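Local coordinates for protein Ypr154wp (Saccharomyces cerevisiae, PDB 1ZX6) that promotes, when overproduced, formation of the [PSI+] prion form of SUP35, and binds LAS17 and RSP5, represented here by its SH3 domain, at residues 3-8 with 52-57; 26-31 with 39-44. One frame throughout, in Å; residues are numbered along the deposited sequence.

Interaction 1 (3-8 with 52-57); sequences EYVEAL and NYVKPA
Two tyrosine rings frame this strand pairing without lying against it: from Tyr4 the ring leads off to stack with Phe58 and touch Gln28, while the ring of Tyr53 meets Phe11 obliquely and also touches Tyr9 and Leu21. What crosses the pair is mostly backbone, strand 4-7 running antiparallel to 54-56, with Val5, Ala7 and Val54 on the core side and Glu6 and Lys55 on the outer one. Glu6 and Lys55 form the hydrogen-bonded pair, Glu6 N giving to Lys55 O at 2.7 Å nearly along the C=O axis, and Lys55 N returning to Glu6 O at 2.9 Å from above the carbonyl plane. Toward the 3-10 turn, Leu8 N reaches Tyr53 O at 2.8 Å in a practically straight bond (179°); at the other end Ala57 N meets a lone pair of Tyr4 O at 3.0 Å. On the inner face Val5 and Val54 meet at a slant, their CG2 methyls 3.9 Å apart. Outside, both long chains are extended and run alongside each other in the same direction: Glu6 has CG anti to its backbone N (chi1 -180°), whereas Lys55 sets CG between N and the carbonyl carbon (chi1 58°). That crowded rotamer lays the lysine methylenes across Leu8 at about a right angle. Glu6 OE1 comes within 3.5 Å of Lys55 CE but stays 4.1 Å from Lys55 NZ, too far for a salt bridge. A water gives one proton to Glu6 OE1, at a short 2.5 Å, and the other to Pro56 O. The joint therefore closes the SH3 chain end to end mainly through four backbone bonds; the nearby ammonium and the donating water would both favour a charged carboxylate.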
ATOM      1  N   GLU A   3       2.878   9.321   7.985  1.00 29.59           N
ATOM      2  CA  GLU A   3       2.232   8.022   8.362  1.00 29.10           C
ATOM      3  C   GLU A   3       2.745   6.875   7.515  1.00 27.18           C
ATOM      4  O   GLU A   3       2.773   6.997   6.283  1.00 26.37           O
ATOM      5  CB  GLU A   3       0.734   8.062   8.125  1.00 30.96           C
ATOM      6  CG  GLU A   3      -0.040   9.100   8.893  1.00 33.40           C
ATOM      7  CD  GLU A   3      -1.527   8.760   8.943  1.00 34.09           C
ATOM      8  OE1 GLU A   3      -1.883   7.572   8.730  1.00 40.20           O
ATOM      9  OE2 GLU A   3      -2.337   9.685   9.196  1.00 39.27           O
ATOM     10  N   TYR A   4       3.089   5.769   8.181  1.00 24.21           N
ATOM     11  CA  TYR A   4       3.532   4.542   7.502  1.00 24.33           C
ATOM     12  C   TYR A   4       2.690   3.363   7.948  1.00 23.58           C
ATOM     13  O   TYR A   4       2.269   3.284   9.095  1.00 23.13           O
ATOM     14  CB  TYR A   4       5.005   4.228   7.798  1.00 25.05           C
ATOM     15  CG  TYR A   4       5.986   5.056   6.986  1.00 26.63           C
ATOM     16  CD1 TYR A   4       6.179   6.379   7.279  1.00 25.28           C
ATOM     17  CD2 TYR A   4       6.731   4.490   5.956  1.00 27.62           C
ATOM     18  CE1 TYR A   4       7.072   7.157   6.561  1.00 26.54           C
ATOM     19  CE2 TYR A   4       7.631   5.258   5.231  1.00 25.14           C
ATOM     20  CZ  TYR A   4       7.788   6.582   5.542  1.00 25.73           C
ATOM     21  OH  TYR A   4       8.678   7.360   4.819  1.00 28.50           O
ATOM     22  N   VAL A   5       2.452   2.451   7.016  1.00 23.43           N
ATOM     23  CA  VAL A   5       1.670   1.251   7.247  1.00 23.05           C
ATOM     24  C   VAL A   5       2.526   0.045   6.859  1.00 23.60           C
ATOM     25  O   VAL A   5       3.501   0.185   6.118  1.00 23.27           O
ATOM     26  CB  VAL A   5       0.322   1.284   6.437  1.00 22.98           C
ATOM     27  CG1 VAL A   5      -0.568   2.469   6.932  1.00 23.14           C
ATOM     28  CG2 VAL A   5       0.541   1.388   4.951  1.00 22.86           C
ATOM     29  N   GLU A   6       2.137  -1.128   7.328  1.00 23.68           N
ATOM     30  CA  GLU A   6       2.891  -2.358   7.013  1.00 24.89           C
ATOM     31  C   GLU A   6       1.958  -3.353   6.328  1.00 24.03           C
ATOM     32  O   GLU A   6       0.878  -3.652   6.845  1.00 22.41           O
ATOM     33  CB  GLU A   6       3.487  -2.983   8.282  1.00 24.79           C
ATOM     34  CG  GLU A   6       4.286  -4.259   7.999  1.00 24.93           C
ATOM     35  CD  GLU A   6       4.890  -4.907   9.255  1.00 27.25           C
ATOM     36  OE1 GLU A   6       4.704  -4.390  10.374  1.00 30.73           O
ATOM     37  OE2 GLU A   6       5.574  -5.933   9.098  1.00 30.56           O
ATOM     38  N   ALA A   7       2.409  -3.918   5.202  1.00 23.17           N
ATOM     39  CA  ALA A   7       1.645  -4.956   4.480  1.00 24.11           C
ATOM     40  C   ALA A   7       1.650  -6.281   5.223  1.00 24.11           C
ATOM     41  O   ALA A   7       2.701  -6.740   5.731  1.00 23.18           O
ATOM     42  CB  ALA A   7       2.205  -5.155   3.058  1.00 24.51           C
ATOM     43  N   LEU A   8       0.459  -6.869   5.338  1.00 24.97           N
ATOM     44  CA  LEU A   8       0.253  -8.131   6.048  1.00 24.02           C
ATOM     45  C   LEU A   8       0.058  -9.276   5.081  1.00 23.91           C
ATOM     46  O   LEU A   8       0.221 -10.438   5.457  1.00 23.40           O
ATOM     47  CB  LEU A   8      -0.988  -8.054   6.926  1.00 26.22           C
ATOM     48  CG  LEU A   8      -0.921  -7.411   8.299  1.00 30.73           C
ATOM     49  CD1 LEU A   8      -2.327  -7.322   8.884  1.00 31.13           C
ATOM     50  CD2 LEU A   8      -0.008  -8.193   9.216  1.00 30.51           C
ATOM     51  N   ASN A  52      -7.213  -2.936   3.066  1.00 22.28           N
ATOM     52  CA  ASN A  52      -7.244  -4.092   3.957  1.00 24.64           C
ATOM     53  C   ASN A  52      -6.018  -5.039   3.832  1.00 23.41           C
ATOM     54  O   ASN A  52      -5.948  -6.042   4.550  1.00 24.51           O
ATOM     55  CB  ASN A  52      -8.566  -4.872   3.824  1.00 25.03           C
ATOM     56  CG  ASN A  52      -8.730  -5.583   2.480  1.00 24.65           C
ATOM     57  OD1 ASN A  52      -8.017  -5.294   1.525  1.00 23.99           O
ATOM     58  ND2 ASN A  52      -9.683  -6.542   2.415  1.00 26.10           N
ATOM     59  N   TYR A  53      -5.060  -4.706   2.963  1.00 23.98           N
ATOM     60  CA  TYR A  53      -3.765  -5.410   2.894  1.00 23.48           C
ATOM     61  C   TYR A  53      -2.759  -4.975   3.978  1.00 24.75           C
ATOM     62  O   TYR A  53      -1.721  -5.609   4.155  1.00 23.34           O
ATOM     63  CB  TYR A  53      -3.139  -5.246   1.483  1.00 24.55           C
ATOM     64  CG  TYR A  53      -3.743  -6.170   0.475  1.00 22.94           C
ATOM     65  CD1 TYR A  53      -3.142  -7.407   0.176  1.00 24.56           C
ATOM     66  CD2 TYR A  53      -4.942  -5.863  -0.158  1.00 24.71           C
ATOM     67  CE1 TYR A  53      -3.713  -8.259  -0.696  1.00 25.37           C
ATOM     68  CE2 TYR A  53      -5.535  -6.753  -1.043  1.00 25.02           C
ATOM     69  CZ  TYR A  53      -4.890  -7.935  -1.328  1.00 24.38           C
ATOM     70  OH  TYR A  53      -5.455  -8.836  -2.187  1.00 26.53           O
ATOM     71  N   VAL A  54      -3.043  -3.867   4.678  1.00 24.28           N
ATOM     72  CA  VAL A  54      -2.070  -3.268   5.603  1.00 23.74           C
ATOM     73  C   VAL A  54      -2.589  -2.992   7.013  1.00 24.87           C
ATOM     74  O   VAL A  54      -3.800  -2.946   7.234  1.00 23.86           O
ATOM     75  CB  VAL A  54      -1.529  -1.900   5.056  1.00 23.28           C
ATOM     76  CG1 VAL A  54      -0.882  -2.085   3.695  1.00 24.23           C
ATOM     77  CG2 VAL A  54      -2.623  -0.855   4.985  1.00 21.52           C
ATOM     78  N   LYS A  55      -1.646  -2.793   7.950  1.00 25.02           N
ATOM     79  CA  LYS A  55      -1.919  -2.364   9.322  1.00 25.01           C
ATOM     80  C   LYS A  55      -1.043  -1.145   9.659  1.00 24.33           C
ATOM     81  O   LYS A  55      -0.081  -0.846   8.921  1.00 22.72           O
ATOM     82  CB  LYS A  55      -1.644  -3.495  10.328  1.00 25.89           C
ATOM     83  CG  LYS A  55      -0.213  -4.052  10.297  1.00 28.73           C
ATOM     84  CD  LYS A  55       0.099  -4.910  11.508  1.00 28.81           C
ATOM     85  CE  LYS A  55       1.579  -5.317  11.552  1.00 31.18           C
ATOM     86  NZ  LYS A  55       1.895  -6.096  12.789  1.00 34.66           N
ATOM     87  N   PRO A  56      -1.376  -0.434  10.748  1.00 24.16           N
ATOM     88  CA  PRO A  56      -0.549   0.704  11.163  1.00 23.58           C
ATOM     89  C   PRO A  56       0.887   0.284  11.479  1.00 23.77           C
ATOM     90  O   PRO A  56       1.139  -0.854  11.912  1.00 23.15           O
ATOM     91  CB  PRO A  56      -1.257   1.228  12.423  1.00 24.33           C
ATOM     92  CG  PRO A  56      -2.639   0.779  12.279  1.00 24.90           C
ATOM     93  CD  PRO A  56      -2.525  -0.597  11.652  1.00 24.02           C
ATOM     94  N   ALA A  57       1.825   1.185  11.213  1.00 22.71           N
ATOM     95  CA  ALA A  57       3.209   0.978  11.608  1.00 21.78           C
ATOM     96  C   ALA A  57       3.693   2.153  12.451  1.00 20.01           C
ATOM     97  O   ALA A  57       4.081   1.979  13.598  1.00 18.33           O
ATOM     98  CB  ALA A  57       4.103   0.791  10.389  1.00 22.06           C
TER
HETATM   99  O   HOH W   1       3.700  -2.586  11.775  1.00 23.11           O

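Interaction 2 (26-31 with 39-44); sequences KVQLLE and KGSCNG
Leu30 turns CG anti to its carbonyl carbon, beside its own N (chi1 -61°), which lays the chain across the neighbouring strand with CD1 3.8 Å from Gly40 C. Its near-helical psi of -42° also swings two successive N-H groups, those of Leu30 and Glu31, toward the same carbonyl. Lys39 O takes both, at 2.9 Å from Leu30 N in the carbonyl plane and at a longer 3.3 Å from Glu31 N, which sits above that plane. This is a classic beta bulge, shifting the register by one residue. Beyond it Lys39 N answers with a straight bond to Glu31 O (3.0 Å, 180°). On the other side of the bulge Gln28 and Ser41 form an antiparallel hydrogen-bonded pair, with Gln28 N to Ser41 O at 2.8 Å and Ser41 N to Gln28 O at 3.0 Å. Ser41 holds OG between its N and carbonyl carbon, so the oxygen rests alongside CB of Gln28, whose extended chain runs past it. On the opposite face Val27, with CG1 anti to N, brings that methyl to 4.0 Å from Gly40 CA; the lack of a side chain there leaves room for valine, which also packs on Phe49 and Val5. The pair belongs to the hairpin whose turn is the n-Src loop of SH3 domains. Lys26, a known ubiquitin attachment point unmodified here, points its CB away from 39-44. Five backbone bonds thus carry the chemistry, and the doubly gripped Lys39 carbonyl lets the strands stay joined where the ladder kinks.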
ATOM      1  N   LYS A  26       6.932  -1.866   4.365  1.00 22.64           N
ATOM      2  CA  LYS A  26       6.447  -0.626   4.994  1.00 24.36           C
ATOM      3  C   LYS A  26       6.284   0.447   3.924  1.00 23.93           C
ATOM      4  O   LYS A  26       7.180   0.689   3.127  1.00 24.29           O
ATOM      5  CB  LYS A  26       7.387  -0.198   6.126  1.00 24.76           C
ATOM      6  CG  LYS A  26       7.426  -1.249   7.274  1.00 25.21           C
ATOM      7  CD  LYS A  26       8.475  -1.003   8.343  1.00 26.37           C
ATOM      8  CE  LYS A  26       9.871  -1.200   7.833  1.00 26.39           C
ATOM      9  NZ  LYS A  26      10.166  -2.566   7.293  1.00 23.54           N
ATOM     10  N   VAL A  27       5.119   1.087   3.942  1.00 23.20           N
ATOM     11  CA  VAL A  27       4.632   1.930   2.871  1.00 22.51           C
ATOM     12  C   VAL A  27       4.363   3.301   3.454  1.00 22.47           C
ATOM     13  O   VAL A  27       3.721   3.418   4.500  1.00 23.81           O
ATOM     14  CB  VAL A  27       3.342   1.364   2.302  1.00 22.96           C
ATOM     15  CG1 VAL A  27       2.838   2.169   1.131  1.00 24.62           C
ATOM     16  CG2 VAL A  27       3.544  -0.094   1.914  1.00 24.21           C
ATOM     17  N   GLN A  28       4.866   4.333   2.795  1.00 23.50           N
ATOM     18  CA  GLN A  28       4.545   5.698   3.182  1.00 24.32           C
ATOM     19  C   GLN A  28       3.125   5.977   2.704  1.00 24.57           C
ATOM     20  O   GLN A  28       2.858   5.900   1.524  1.00 25.04           O
ATOM     21  CB  GLN A  28       5.517   6.688   2.549  1.00 23.85           C
ATOM     22  CG  GLN A  28       5.244   8.111   2.962  1.00 25.23           C
ATOM     23  CD  GLN A  28       6.280   9.111   2.451  1.00 26.25           C
ATOM     24  OE1 GLN A  28       7.125   8.796   1.610  1.00 32.84           O
ATOM     25  NE2 GLN A  28       6.235  10.317   3.002  1.00 31.11           N
ATOM     26  N   LEU A  29       2.210   6.308   3.619  1.00 25.05           N
ATOM     27  CA  LEU A  29       0.830   6.556   3.238  1.00 25.86           C
ATOM     28  C   LEU A  29       0.692   7.993   2.775  1.00 25.80           C
ATOM     29  O   LEU A  29       0.902   8.923   3.572  1.00 28.18           O
ATOM     30  CB  LEU A  29      -0.098   6.253   4.432  1.00 27.28           C
ATOM     31  CG  LEU A  29      -1.598   6.443   4.287  1.00 27.37           C
ATOM     32  CD1 LEU A  29      -2.162   5.836   3.021  1.00 31.31           C
ATOM     33  CD2 LEU A  29      -2.305   5.878   5.546  1.00 28.89           C
ATOM     34  N   LEU A  30       0.375   8.192   1.495  1.00 22.97           N
ATOM     35  CA  LEU A  30       0.271   9.533   0.920  1.00 24.34           C
ATOM     36  C   LEU A  30      -1.154  10.098   1.004  1.00 21.91           C
ATOM     37  O   LEU A  30      -1.355  11.298   1.311  1.00 21.94           O
ATOM     38  CB  LEU A  30       0.712   9.523  -0.539  1.00 24.52           C
ATOM     39  CG  LEU A  30       2.173   9.087  -0.758  1.00 27.47           C
ATOM     40  CD1 LEU A  30       2.438   8.714  -2.210  1.00 26.04           C
ATOM     41  CD2 LEU A  30       3.111  10.208  -0.348  1.00 27.82           C
ATOM     42  N   GLU A  31      -2.147   9.263   0.720  1.00 22.41           N
ATOM     43  CA  GLU A  31      -3.558   9.697   0.767  1.00 22.61           C
ATOM     44  C   GLU A  31      -4.482   8.509   1.021  1.00 21.99           C
ATOM     45  O   GLU A  31      -4.284   7.407   0.473  1.00 24.43           O
ATOM     46  CB  GLU A  31      -3.947  10.322  -0.561  1.00 22.14           C
ATOM     47  CG  GLU A  31      -5.289  11.058  -0.551  1.00 23.96           C
ATOM     48  CD  GLU A  31      -5.572  11.796  -1.859  1.00 25.50           C
ATOM     49  OE1 GLU A  31      -4.687  11.835  -2.748  1.00 29.87           O
ATOM     50  OE2 GLU A  31      -6.693  12.296  -2.011  1.00 29.90           O
ATOM     51  N   LYS A  39      -3.309   5.400  -1.460  1.00 23.87           N
ATOM     52  CA  LYS A  39      -2.174   5.775  -2.291  1.00 23.57           C
ATOM     53  C   LYS A  39      -0.922   5.821  -1.410  1.00 23.31           C
ATOM     54  O   LYS A  39      -0.919   6.399  -0.323  1.00 23.55           O
ATOM     55  CB  LYS A  39      -2.397   7.152  -2.917  1.00 25.81           C
ATOM     56  CG  LYS A  39      -1.365   7.533  -3.938  1.00 24.99           C
ATOM     57  CD  LYS A  39      -1.451   9.029  -4.262  1.00 27.76           C
ATOM     58  CE  LYS A  39      -0.330   9.431  -5.233  1.00 32.68           C
ATOM     59  NZ  LYS A  39      -0.093   8.343  -6.223  1.00 38.58           N
ATOM     60  N   GLY A  40       0.158   5.214  -1.862  1.00 21.74           N
ATOM     61  CA  GLY A  40       1.374   5.225  -1.045  1.00 22.11           C
ATOM     62  C   GLY A  40       2.619   4.974  -1.869  1.00 21.56           C
ATOM     63  O   GLY A  40       2.534   4.826  -3.084  1.00 21.73           O
ATOM     64  N   SER A  41       3.758   4.975  -1.183  1.00 22.38           N
ATOM     65  CA  SER A  41       5.049   4.710  -1.806  1.00 24.31           C
ATOM     66  C   SER A  41       5.819   3.673  -0.989  1.00 25.53           C
ATOM     67  O   SER A  41       5.735   3.645   0.241  1.00 24.86           O
ATOM     68  CB  SER A  41       5.865   6.000  -1.980  1.00 26.04           C
ATOM     69  OG  SER A  41       6.261   6.528  -0.731  1.00 30.59           O
ATOM     70  N   CYS A  42       6.557   2.820  -1.693  1.00 24.68           N
ATOM     71  CA  CYS A  42       7.347   1.766  -1.065  1.00 24.84           C
ATOM     72  C   CYS A  42       8.540   1.453  -1.959  1.00 24.52           C
ATOM     73  O   CYS A  42       8.363   1.138  -3.121  1.00 23.93           O
ATOM     74  CB  CYS A  42       6.515   0.486  -0.899  1.00 26.02           C
ATOM     75  SG  CYS A  42       7.382  -0.846  -0.083  1.00 28.55           S
ATOM     76  N   ASN A  43       9.734   1.533  -1.397  1.00 25.37           N
ATOM     77  CA  ASN A  43      10.945   1.165  -2.099  1.00 25.73           C
ATOM     78  C   ASN A  43      11.039   1.864  -3.453  1.00 25.65           C
ATOM     79  O   ASN A  43      11.396   1.241  -4.458  1.00 25.60           O
ATOM     80  CB  ASN A  43      10.976  -0.355  -2.283  1.00 25.90           C
ATOM     81  CG  ASN A  43      10.991  -1.111  -0.955  1.00 29.54           C
ATOM     82  OD1 ASN A  43      11.423  -0.570   0.074  1.00 29.38           O
ATOM     83  ND2 ASN A  43      10.533  -2.383  -0.974  1.00 28.15           N
ATOM     84  N   GLY A  44      10.686   3.150  -3.486  1.00 24.67           N
ATOM     85  CA  GLY A  44      10.819   3.940  -4.703  1.00 24.75           C
ATOM     86  C   GLY A  44       9.646   3.898  -5.675  1.00 24.37           C
ATOM     87  O   GLY A  44       9.630   4.657  -6.632  1.00 24.50           O
TER

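How the interactions relate
Strands 4-7 and 26-32 are neighbours in the same antiparallel sheet, so interactions 1 and 2 meet along these inner strands, through Glu3 O to Leu29 N (2.8 Å) and Val5 O to Val27 N (2.9 Å), both probable hydrogen bonds. Interaction 1 is the more superficial and joins the two ends of the chain; interaction 2 is partly buried and joins strands close in sequence. Both rely on backbone ladders, but the first keeps its register and adds water and charged side chains outside, while the second absorbs a bulge. On the inner side Val5 and Val27 touch, merging the two contacts into one hydrophobic core.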